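Local coordinates for protein ribokinase (Arabidopsis thaliana, PDB 6ILS) that phosphorylates D-ribose at O-5 using ATP and a divalent cation, feeding ribose 5-phosphate into nucleotide and amino acid synthesis or the pentose phosphate pathway, at residues 141-146 with 173-178; 202-207 with 240-245. One frame throughout, in Å; residues are numbered along the deposited sequence.

Contact 1: residues 141-146 with 173-178. With RIB (alpha-D-ribofuranose), chain F.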
ATOM      1  N   LEU B 141       1.661  15.027  20.959  1.00 14.97           N
ATOM      2  CA  LEU B 141       2.509  13.878  20.655  1.00 15.18           C
ATOM      3  C   LEU B 141       1.696  12.591  20.744  1.00 17.36           C
ATOM      4  O   LEU B 141       0.655  12.556  21.419  1.00 15.51           O
ATOM      5  CB  LEU B 141       3.687  13.825  21.650  1.00 15.55           C
ATOM      6  CG  LEU B 141       4.421  15.147  21.860  1.00 14.38           C
ATOM      7  CD1 LEU B 141       5.403  15.032  23.043  1.00 18.87           C
ATOM      8  CD2 LEU B 141       5.173  15.596  20.560  1.00 14.55           C
ATOM      9  N   GLN B 142       2.159  11.534  20.075  1.00 13.39           N
ATOM     10  CA  GLN B 142       1.611  10.196  20.256  1.00 17.14           C
ATOM     11  C   GLN B 142       2.781   9.210  20.376  1.00 17.60           C
ATOM     12  O   GLN B 142       3.924   9.631  20.526  1.00 19.21           O
ATOM     13  CB  GLN B 142       0.688   9.788  19.100  1.00 16.14           C
ATOM     14  CG  GLN B 142      -0.130  10.939  18.516  1.00 14.81           C
ATOM     15  CD  GLN B 142       0.717  11.877  17.650  1.00 17.20           C
ATOM     16  OE1 GLN B 142       1.596  11.440  16.882  1.00 15.66           O
ATOM     17  NE2 GLN B 142       0.463  13.159  17.780  1.00 16.29           N
ATOM     18  N   ARG B 143       2.504   7.915  20.287  1.00 17.09           N
ATOM     19  CA  ARG B 143       3.588   6.947  20.428  1.00 21.88           C
ATOM     20  C   ARG B 143       3.820   6.119  19.178  1.00 18.22           C
ATOM     21  O   ARG B 143       3.858   4.890  19.222  1.00 21.89           O
ATOM     22  CB  ARG B 143       3.317   6.074  21.633  1.00 23.17           C
ATOM     23  CG  ARG B 143       3.205   6.940  22.869  1.00 24.30           C
ATOM     24  CD  ARG B 143       3.728   6.265  24.110  1.00 34.02           C
ATOM     25  NE  ARG B 143       5.127   5.843  24.006  1.00 34.64           N
ATOM     26  CZ  ARG B 143       5.530   4.609  24.289  1.00 34.82           C
ATOM     27  NH1 ARG B 143       4.632   3.702  24.654  1.00 32.71           N
ATOM     28  NH2 ARG B 143       6.811   4.272  24.195  1.00 38.89           N
ATOM     29  N   GLU B 144       4.016   6.826  18.070  1.00 16.56           N
ATOM     30  CA  GLU B 144       4.274   6.208  16.764  1.00 15.69           C
ATOM     31  C   GLU B 144       5.534   6.792  16.123  1.00 20.02           C
ATOM     32  O   GLU B 144       5.774   6.616  14.925  1.00 18.28           O
ATOM     33  CB  GLU B 144       3.050   6.397  15.838  1.00 19.44           C
ATOM     34  CG  GLU B 144       1.817   5.635  16.295  1.00 19.02           C
ATOM     35  CD  GLU B 144       0.699   5.577  15.239  1.00 23.00           C
ATOM     36  OE1 GLU B 144       0.577   6.510  14.405  1.00 21.14           O
ATOM     37  OE2 GLU B 144      -0.045   4.574  15.241  1.00 23.32           O
ATOM     38  N   ILE B 145       6.319   7.509  16.926  1.00 17.83           N
ATOM     39  CA  ILE B 145       7.677   7.937  16.562  1.00 20.00           C
ATOM     40  C   ILE B 145       8.580   7.620  17.780  1.00 22.08           C
ATOM     41  O   ILE B 145       8.069   7.274  18.858  1.00 22.11           O
ATOM     42  CB  ILE B 145       7.762   9.444  16.182  1.00 17.35           C
ATOM     43  CG1 ILE B 145       7.577  10.321  17.420  1.00 16.33           C
ATOM     44  CG2 ILE B 145       6.743   9.811  15.086  1.00 17.10           C
ATOM     45  CD1 ILE B 145       7.773  11.782  17.199  1.00 17.32           C
ATOM     46  N   PRO B 146       9.913   7.699  17.618  1.00 22.36           N
ATOM     47  CA  PRO B 146      10.759   7.215  18.729  1.00 24.09           C
ATOM     48  C   PRO B 146      10.603   7.960  20.061  1.00 23.39           C
ATOM     49  O   PRO B 146      10.456   9.168  20.071  1.00 20.17           O
ATOM     50  CB  PRO B 146      12.183   7.414  18.190  1.00 24.64           C
ATOM     51  CG  PRO B 146      12.034   7.278  16.712  1.00 23.45           C
ATOM     52  CD  PRO B 146      10.700   7.921  16.391  1.00 22.67           C
ATOM     53  N   THR B 173       4.588  -0.372  24.200  1.00 40.20           N
ATOM     54  CA  THR B 173       5.716  -0.427  25.126  1.00 36.58           C
ATOM     55  C   THR B 173       5.498   0.497  26.322  1.00 41.17           C
ATOM     56  O   THR B 173       4.731   1.463  26.231  1.00 36.66           O
ATOM     57  CB  THR B 173       7.026  -0.040  24.425  1.00 36.45           C
ATOM     58  OG1 THR B 173       6.933   1.307  23.949  1.00 39.38           O
ATOM     59  CG2 THR B 173       7.302  -0.979  23.262  1.00 35.67           C
ATOM     60  N   PRO B 174       6.167   0.205  27.457  1.00 38.38           N
ATOM     61  CA  PRO B 174       6.046   1.114  28.604  1.00 38.67           C
ATOM     62  C   PRO B 174       6.485   2.523  28.232  1.00 33.02           C
ATOM     63  O   PRO B 174       7.340   2.695  27.370  1.00 33.97           O
ATOM     64  CB  PRO B 174       6.988   0.499  29.645  1.00 38.40           C
ATOM     65  CG  PRO B 174       7.058  -0.947  29.278  1.00 35.43           C
ATOM     66  CD  PRO B 174       6.976  -0.987  27.778  1.00 38.38           C
ATOM     67  N   ILE B 175       5.881   3.522  28.857  1.00 36.32           N
ATOM     68  CA  ILE B 175       6.272   4.901  28.615  1.00 35.06           C
ATOM     69  C   ILE B 175       7.429   5.283  29.533  1.00 37.11           C
ATOM     70  O   ILE B 175       7.341   5.111  30.745  1.00 38.30           O
ATOM     71  CB  ILE B 175       5.107   5.881  28.852  1.00 36.06           C
ATOM     72  CG1 ILE B 175       3.851   5.432  28.096  1.00 36.93           C
ATOM     73  CG2 ILE B 175       5.529   7.298  28.477  1.00 27.11           C
ATOM     74  CD1 ILE B 175       2.615   6.257  28.434  1.00 34.48           C
ATOM     75  N   PRO B 176       8.514   5.808  28.958  1.00 35.17           N
ATOM     76  CA  PRO B 176       9.655   6.251  29.766  1.00 34.31           C
ATOM     77  C   PRO B 176       9.252   7.346  30.738  1.00 36.37           C
ATOM     78  O   PRO B 176       8.547   8.274  30.349  1.00 29.43           O
ATOM     79  CB  PRO B 176      10.632   6.801  28.725  1.00 34.67           C
ATOM     80  CG  PRO B 176      10.224   6.166  27.436  1.00 35.66           C
ATOM     81  CD  PRO B 176       8.746   6.003  27.516  1.00 33.86           C
ATOM     82  N   ASN B 177       9.699   7.253  31.986  1.00 31.27           N
ATOM     83  CA  ASN B 177       9.303   8.230  32.996  1.00 29.86           C
ATOM     84  C   ASN B 177       9.826   9.600  32.686  1.00 29.22           C
ATOM     85  O   ASN B 177       9.258  10.606  33.100  1.00 34.97           O
ATOM     86  CB  ASN B 177       9.790   7.790  34.379  1.00 33.97           C
ATOM     87  CG  ASN B 177       9.016   6.619  34.896  1.00 36.65           C
ATOM     88  OD1 ASN B 177       7.789   6.664  34.958  1.00 40.49           O
ATOM     89  ND2 ASN B 177       9.713   5.543  35.231  1.00 39.51           N
ATOM     90  N   GLU B 178      10.933   9.628  31.960  1.00 29.38           N
ATOM     91  CA  GLU B 178      11.509  10.865  31.504  1.00 28.59           C
ATOM     92  C   GLU B 178      10.487  11.578  30.616  1.00 28.65           C
ATOM     93  O   GLU B 178      10.393  12.803  30.611  1.00 29.35           O
ATOM     94  CB  GLU B 178      12.804  10.581  30.749  1.00 33.76           C
ATOM     95  CG  GLU B 178      13.578  11.801  30.384  1.00 35.58           C
ATOM     96  CD  GLU B 178      14.852  11.444  29.670  1.00 39.52           C
ATOM     97  OE1 GLU B 178      15.016  10.250  29.322  1.00 41.08           O
ATOM     98  OE2 GLU B 178      15.685  12.350  29.452  1.00 49.40           O
TER
HETATM   99  O5  RIB F 402      -5.669   6.364  15.143  1.00 23.86           O
HETATM  100  C5  RIB F 402      -5.701   6.012  13.785  1.00 29.46           C
HETATM  101  C4  RIB F 402      -4.423   5.718  13.327  1.00 31.25           C
HETATM  102  O4  RIB F 402      -3.724   4.678  14.167  1.00 37.35           O
HETATM  103  C3  RIB F 402      -4.623   4.986  11.930  1.00 35.27           C
HETATM  104  O3  RIB F 402      -4.720   6.048  10.863  1.00 32.26           O
HETATM  105  C2  RIB F 402      -3.693   4.148  11.831  1.00 35.67           C
HETATM  106  O2  RIB F 402      -2.697   4.496  10.788  1.00 29.15           O
HETATM  107  C1  RIB F 402      -2.964   4.025  13.327  1.00 36.28           C
HETATM  108  O1  RIB F 402      -1.699   4.578  13.289  1.00 29.79           O
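Arg143, the last residue of strand 138-143, reaches across to Thr173 and holds it by two different oxygens, a worked example of how one guanidinium can pin a loop by its backbone and a side chain together. The hydrogen bonds come first. NH1 of Arg143 lies 2.7 Å from the carbonyl O of Thr173, approaching from above the carbonyl plane, with an N-H...O angle of 140°. NH2 of Arg143 gives the second bond, to the hydroxyl OG1 of Thr173 at 3.0 Å. The grip is thus end-on, one nitrogen to each oxygen, and both acceptors stand about 20° out of the guanidinium plane. Thr173 can offer them to one group because its OG1 sits between backbone N and carbonyl carbon (chi1 62°). The arginine chain, bent at its second and third torsions, delivers the head obliquely.

Van der Waals contact covers the guanidinium. CG1 of Ile175 lies over one face of it, 3.9 Å from NH1 of Arg143, while CD of Pro176 comes near NH2 from an oblique direction.

The ionic side lies just beyond the pair: NH2 also forms a salt bridge with Asp147, at the start of helix 147-158. The next residue, Glu144, belongs to the ribose pocket, and its OE2 accepts a hydrogen bond from O1 of the sugar at 2.6 Å. Ser10 OG and the backbone N of Lys41 bond to its other oxygen, OE1, steadying the carboxylate beside the substrate.

The chemistry implies a charged head, largely buried, whose positive charge is probably balanced by Asp147 and whose rotation is fixed by its two oxygen partners, so that the loop leading to helix 177-180 is tied to the strand end from which the sugar-binding glutamate follows.

Contact 2: residues 202-207 with 240-245; sequences ETFEQI and PIQQSI. With ATP (adenosine-5'-triphosphate), chain E.
An amide-on-ring stack at the edge of the large mixed sheet of this PfkB-family kinase joins the first turn of helix 204-216 to strand 241-243, the outermost strand on its side. The carboxamide of Gln242 lies over one face of the Phe204 ring, the two planes only 13° apart. NE2 of Gln242 sits 3.6 Å from CE1 of Phe204, offset toward the rim, and CD of Gln242 is equally near CZ. The phenyl leaves the helix with CG anti to the backbone N (chi1 -169°) and meets the extended glutamine coming from the opposite direction. At the ring's edge, CB of Pro240 approaches CZ of Phe204 at 4.4 Å.

The helix start is held by a capping box: the hydroxyl OG1 of Thr203 accepts from Gln206 N at 3.1 Å, and Gln206 OE1 accepts weakly from Thr203 N and more firmly, at 2.8 Å and nearly in line with its C=O bond, from Glu202 N. Farther along, Ile245 lies along the adenine in the ATP pocket, its CG2 3.7 Å from O2' of the nucleotide.

Strand 231-235 pairs with strand 241-243 and lends Phe234 to both Pro240 and Ile207, while Ile241 points away from Phe204's helix and packs on helix 275-289.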
ATOM      1  N   GLU B 202     -12.008  -1.662  34.542  1.00 38.10           N
ATOM      2  CA  GLU B 202     -13.343  -2.126  34.186  1.00 42.80           C
ATOM      3  C   GLU B 202     -14.437  -1.272  34.833  1.00 42.66           C
ATOM      4  O   GLU B 202     -15.588  -1.316  34.406  1.00 45.66           O
ATOM      5  CB  GLU B 202     -13.515  -3.600  34.575  1.00 43.86           C
ATOM      6  N   THR B 203     -14.077  -0.500  35.860  1.00 39.90           N
ATOM      7  CA  THR B 203     -15.036   0.354  36.571  1.00 38.38           C
ATOM      8  C   THR B 203     -14.468   1.745  36.783  1.00 36.23           C
ATOM      9  O   THR B 203     -13.251   1.924  36.749  1.00 31.20           O
ATOM     10  CB  THR B 203     -15.409  -0.213  37.949  1.00 37.48           C
ATOM     11  OG1 THR B 203     -14.260  -0.175  38.809  1.00 35.32           O
ATOM     12  CG2 THR B 203     -15.917  -1.644  37.824  1.00 41.05           C
ATOM     13  N   PHE B 204     -15.336   2.725  37.027  1.00 33.78           N
ATOM     14  CA  PHE B 204     -14.850   4.088  37.213  1.00 36.77           C
ATOM     15  C   PHE B 204     -13.972   4.213  38.453  1.00 30.78           C
ATOM     16  O   PHE B 204     -13.016   4.990  38.463  1.00 29.51           O
ATOM     17  CB  PHE B 204     -15.997   5.097  37.298  1.00 35.37           C
ATOM     18  CG  PHE B 204     -15.532   6.526  37.220  1.00 33.71           C
ATOM     19  CD1 PHE B 204     -15.189   7.092  35.998  1.00 31.86           C
ATOM     20  CD2 PHE B 204     -15.404   7.294  38.368  1.00 36.24           C
ATOM     21  CE1 PHE B 204     -14.745   8.411  35.922  1.00 30.07           C
ATOM     22  CE2 PHE B 204     -14.959   8.613  38.297  1.00 36.95           C
ATOM     23  CZ  PHE B 204     -14.631   9.167  37.072  1.00 32.16           C
ATOM     24  N   GLU B 205     -14.298   3.469  39.505  1.00 37.70           N
ATOM     25  CA  GLU B 205     -13.435   3.443  40.679  1.00 30.63           C
ATOM     26  C   GLU B 205     -12.038   2.956  40.297  1.00 31.82           C
ATOM     27  O   GLU B 205     -11.044   3.569  40.663  1.00 31.07           O
ATOM     28  CB  GLU B 205     -14.017   2.549  41.773  1.00 41.72           C
ATOM     29  CG  GLU B 205     -13.112   2.409  42.985  1.00 41.76           C
ATOM     30  CD  GLU B 205     -12.961   3.708  43.764  1.00 48.15           C
ATOM     31  OE1 GLU B 205     -13.820   4.612  43.610  1.00 49.47           O
ATOM     32  OE2 GLU B 205     -11.979   3.824  44.532  1.00 48.69           O
ATOM     33  N   GLN B 206     -11.978   1.844  39.568  1.00 32.40           N
ATOM     34  CA  GLN B 206     -10.704   1.302  39.089  1.00 36.31           C
ATOM     35  C   GLN B 206      -9.951   2.307  38.215  1.00 31.02           C
ATOM     36  O   GLN B 206      -8.742   2.501  38.363  1.00 27.85           O
ATOM     37  CB  GLN B 206     -10.940   0.001  38.312  1.00 37.26           C
ATOM     38  CG  GLN B 206     -11.268  -1.185  39.216  1.00 39.93           C
ATOM     39  CD  GLN B 206     -11.560  -2.464  38.454  1.00 42.88           C
ATOM     40  OE1 GLN B 206     -11.864  -2.446  37.261  1.00 40.23           O
ATOM     41  NE2 GLN B 206     -11.474  -3.593  39.154  1.00 45.30           N
ATOM     42  N   ILE B 207     -10.677   2.955  37.314  1.00 30.50           N
ATOM     43  CA  ILE B 207     -10.061   3.961  36.442  1.00 26.27           C
ATOM     44  C   ILE B 207      -9.481   5.094  37.277  1.00 24.09           C
ATOM     45  O   ILE B 207      -8.362   5.516  37.058  1.00 22.42           O
ATOM     46  CB  ILE B 207     -11.076   4.501  35.418  1.00 26.20           C
ATOM     47  CG1 ILE B 207     -11.423   3.398  34.409  1.00 28.30           C
ATOM     48  CG2 ILE B 207     -10.548   5.747  34.733  1.00 22.68           C
ATOM     49  CD1 ILE B 207     -12.632   3.706  33.527  1.00 31.63           C
ATOM     50  N   PRO B 240     -12.817  15.058  39.351  1.00 26.24           N
ATOM     51  CA  PRO B 240     -12.839  14.638  37.944  1.00 23.21           C
ATOM     52  C   PRO B 240     -14.065  15.183  37.219  1.00 29.53           C
ATOM     53  O   PRO B 240     -15.116  15.358  37.833  1.00 29.63           O
ATOM     54  CB  PRO B 240     -12.902  13.106  38.025  1.00 27.37           C
ATOM     55  CG  PRO B 240     -12.378  12.771  39.392  1.00 32.76           C
ATOM     56  CD  PRO B 240     -12.830  13.904  40.262  1.00 33.60           C
ATOM     57  N   ILE B 241     -13.915  15.465  35.931  1.00 25.99           N
ATOM     58  CA  ILE B 241     -15.031  15.885  35.084  1.00 28.26           C
ATOM     59  C   ILE B 241     -15.379  14.748  34.146  1.00 30.21           C
ATOM     60  O   ILE B 241     -14.499  14.206  33.483  1.00 27.58           O
ATOM     61  CB  ILE B 241     -14.678  17.141  34.274  1.00 26.92           C
ATOM     62  CG1 ILE B 241     -14.217  18.245  35.218  1.00 34.77           C
ATOM     63  CG2 ILE B 241     -15.871  17.618  33.451  1.00 37.18           C
ATOM     64  CD1 ILE B 241     -13.514  19.350  34.522  1.00 33.66           C
ATOM     65  N   GLN B 242     -16.649  14.359  34.093  1.00 27.23           N
ATOM     66  CA  GLN B 242     -17.040  13.286  33.198  1.00 27.08           C
ATOM     67  C   GLN B 242     -17.894  13.840  32.061  1.00 25.31           C
ATOM     68  O   GLN B 242     -18.667  14.776  32.253  1.00 24.54           O
ATOM     69  CB  GLN B 242     -17.793  12.196  33.952  1.00 29.77           C
ATOM     70  CG  GLN B 242     -16.964  11.521  35.040  1.00 33.66           C
ATOM     71  CD  GLN B 242     -17.756  10.473  35.813  1.00 39.35           C
ATOM     72  OE1 GLN B 242     -18.062  10.655  36.992  1.00 40.10           O
ATOM     73  NE2 GLN B 242     -18.081   9.370  35.153  1.00 41.57           N
ATOM     74  N   GLN B 243     -17.723  13.262  30.876  1.00 21.92           N
ATOM     75  CA  GLN B 243     -18.488  13.652  29.688  1.00 20.17           C
ATOM     76  C   GLN B 243     -18.915  12.387  28.964  1.00 20.98           C
ATOM     77  O   GLN B 243     -18.077  11.571  28.563  1.00 21.84           O
ATOM     78  CB  GLN B 243     -17.647  14.557  28.777  1.00 21.68           C
ATOM     79  CG  GLN B 243     -18.302  14.903  27.421  1.00 18.08           C
ATOM     80  CD  GLN B 243     -19.610  15.662  27.568  1.00 20.28           C
ATOM     81  OE1 GLN B 243     -19.658  16.722  28.190  1.00 20.09           O
ATOM     82  NE2 GLN B 243     -20.684  15.117  26.992  1.00 19.44           N
ATOM     83  N   SER B 244     -20.221  12.192  28.794  1.00 20.24           N
ATOM     84  CA  SER B 244     -20.683  10.987  28.112  1.00 20.65           C
ATOM     85  C   SER B 244     -20.504  11.190  26.608  1.00 19.74           C
ATOM     86  O   SER B 244     -20.161  12.287  26.188  1.00 18.20           O
ATOM     87  CB  SER B 244     -22.143  10.695  28.463  1.00 28.42           C
ATOM     88  OG  SER B 244     -22.934  11.808  28.111  1.00 38.80           O
ATOM     89  N   ILE B 245     -20.707  10.159  25.796  1.00 19.79           N
ATOM     90  CA  ILE B 245     -20.628  10.387  24.358  1.00 21.94           C
ATOM     91  C   ILE B 245     -21.739  11.327  23.944  1.00 25.05           C
ATOM     92  O   ILE B 245     -22.786  11.378  24.597  1.00 23.29           O
ATOM     93  CB  ILE B 245     -20.752   9.094  23.516  1.00 26.16           C
ATOM     94  CG1 ILE B 245     -22.082   8.386  23.799  1.00 25.50           C
ATOM     95  CG2 ILE B 245     -19.567   8.193  23.726  1.00 27.22           C
ATOM     96  CD1 ILE B 245     -22.413   7.350  22.765  1.00 31.25           C
TER
HETATM   97  PG  ATP E 401      -9.011   5.486  21.170  1.00 43.93           P
HETATM   98  O1G ATP E 401      -7.854   6.272  21.671  1.00 40.11           O
HETATM   99  O2G ATP E 401      -9.135   5.617  19.659  1.00 44.89           O
HETATM  100  O3G ATP E 401      -8.847   4.027  21.467  1.00 47.42           O
HETATM  101  PB  ATP E 401     -11.503   5.170  22.432  1.00 43.00           P
HETATM  102  O1B ATP E 401     -12.501   6.040  23.061  1.00 35.53           O
HETATM  103  O2B ATP E 401     -11.072   4.213  23.446  1.00 42.99           O
HETATM  104  O3B ATP E 401     -10.299   6.064  21.930  1.00 42.07           O
HETATM  105  PA  ATP E 401     -13.348   4.379  20.328  1.00 48.85           P
HETATM  106  O1A ATP E 401     -14.400   3.489  20.979  1.00 43.66           O
HETATM  107  O2A ATP E 401     -13.086   3.914  18.918  1.00 39.60           O
HETATM  108  O3A ATP E 401     -12.001   4.309  21.159  1.00 58.03           O
HETATM  109  O5' ATP E 401     -13.886   5.848  20.271  1.00 39.85           O
HETATM  110  C5' ATP E 401     -13.055   6.895  19.812  1.00 38.15           C
HETATM  111  C4' ATP E 401     -13.806   8.263  20.103  1.00 33.86           C
HETATM  112  O4' ATP E 401     -15.198   8.228  19.435  1.00 33.02           O
HETATM  113  C3' ATP E 401     -14.009   8.368  21.346  1.00 33.85           C
HETATM  114  O3' ATP E 401     -13.871   9.740  21.757  1.00 26.51           O
HETATM  115  C2' ATP E 401     -15.575   7.893  21.621  1.00 31.28           C
HETATM  116  O2' ATP E 401     -15.998   8.515  22.868  1.00 29.98           O
HETATM  117  C1' ATP E 401     -16.228   8.248  20.592  1.00 31.39           C
HETATM  118  N9  ATP E 401     -17.221   7.218  20.232  1.00 32.53           N
HETATM  119  C8  ATP E 401     -17.290   5.862  20.087  1.00 33.53           C
HETATM  120  N7  ATP E 401     -18.564   5.550  19.725  1.00 35.44           N
HETATM  121  C5  ATP E 401     -19.279   6.719  19.636  1.00 32.19           C
HETATM  122  C6  ATP E 401     -20.609   6.971  19.307  1.00 35.38           C
HETATM  123  N6  ATP E 401     -21.628   6.018  18.960  1.00 36.58           N
HETATM  124  N1  ATP E 401     -21.059   8.225  19.303  1.00 29.28           N
HETATM  125  C2  ATP E 401     -20.212   9.271  19.607  1.00 26.86           C
HETATM  126  N3  ATP E 401     -18.913   9.040  19.926  1.00 22.87           N
HETATM  127  C4  ATP E 401     -18.452   7.751  19.943  1.00 31.00           C

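Both contacts reach the same nine-stranded sheet, but at different depths. Contact 1 is partly buried around a strand in the middle of the sheet, its centre about 13 Å from that of the chain, whereas contact 2 lies at the surface on an edge strand, its centre about 20 Å from the chain's. Their chemistry follows: 141-146 and 173-178 are joined by hydrogen bonds from a charged group, 202-207 and 240-245 by stacking and apolar touch with no hydrogen bond between them. Each reaches one substrate, ribose in contact 1 and ATP in contact 2. Their centres are 24 Å apart and their nearest atoms about 14 Å; the sheet is the element they share.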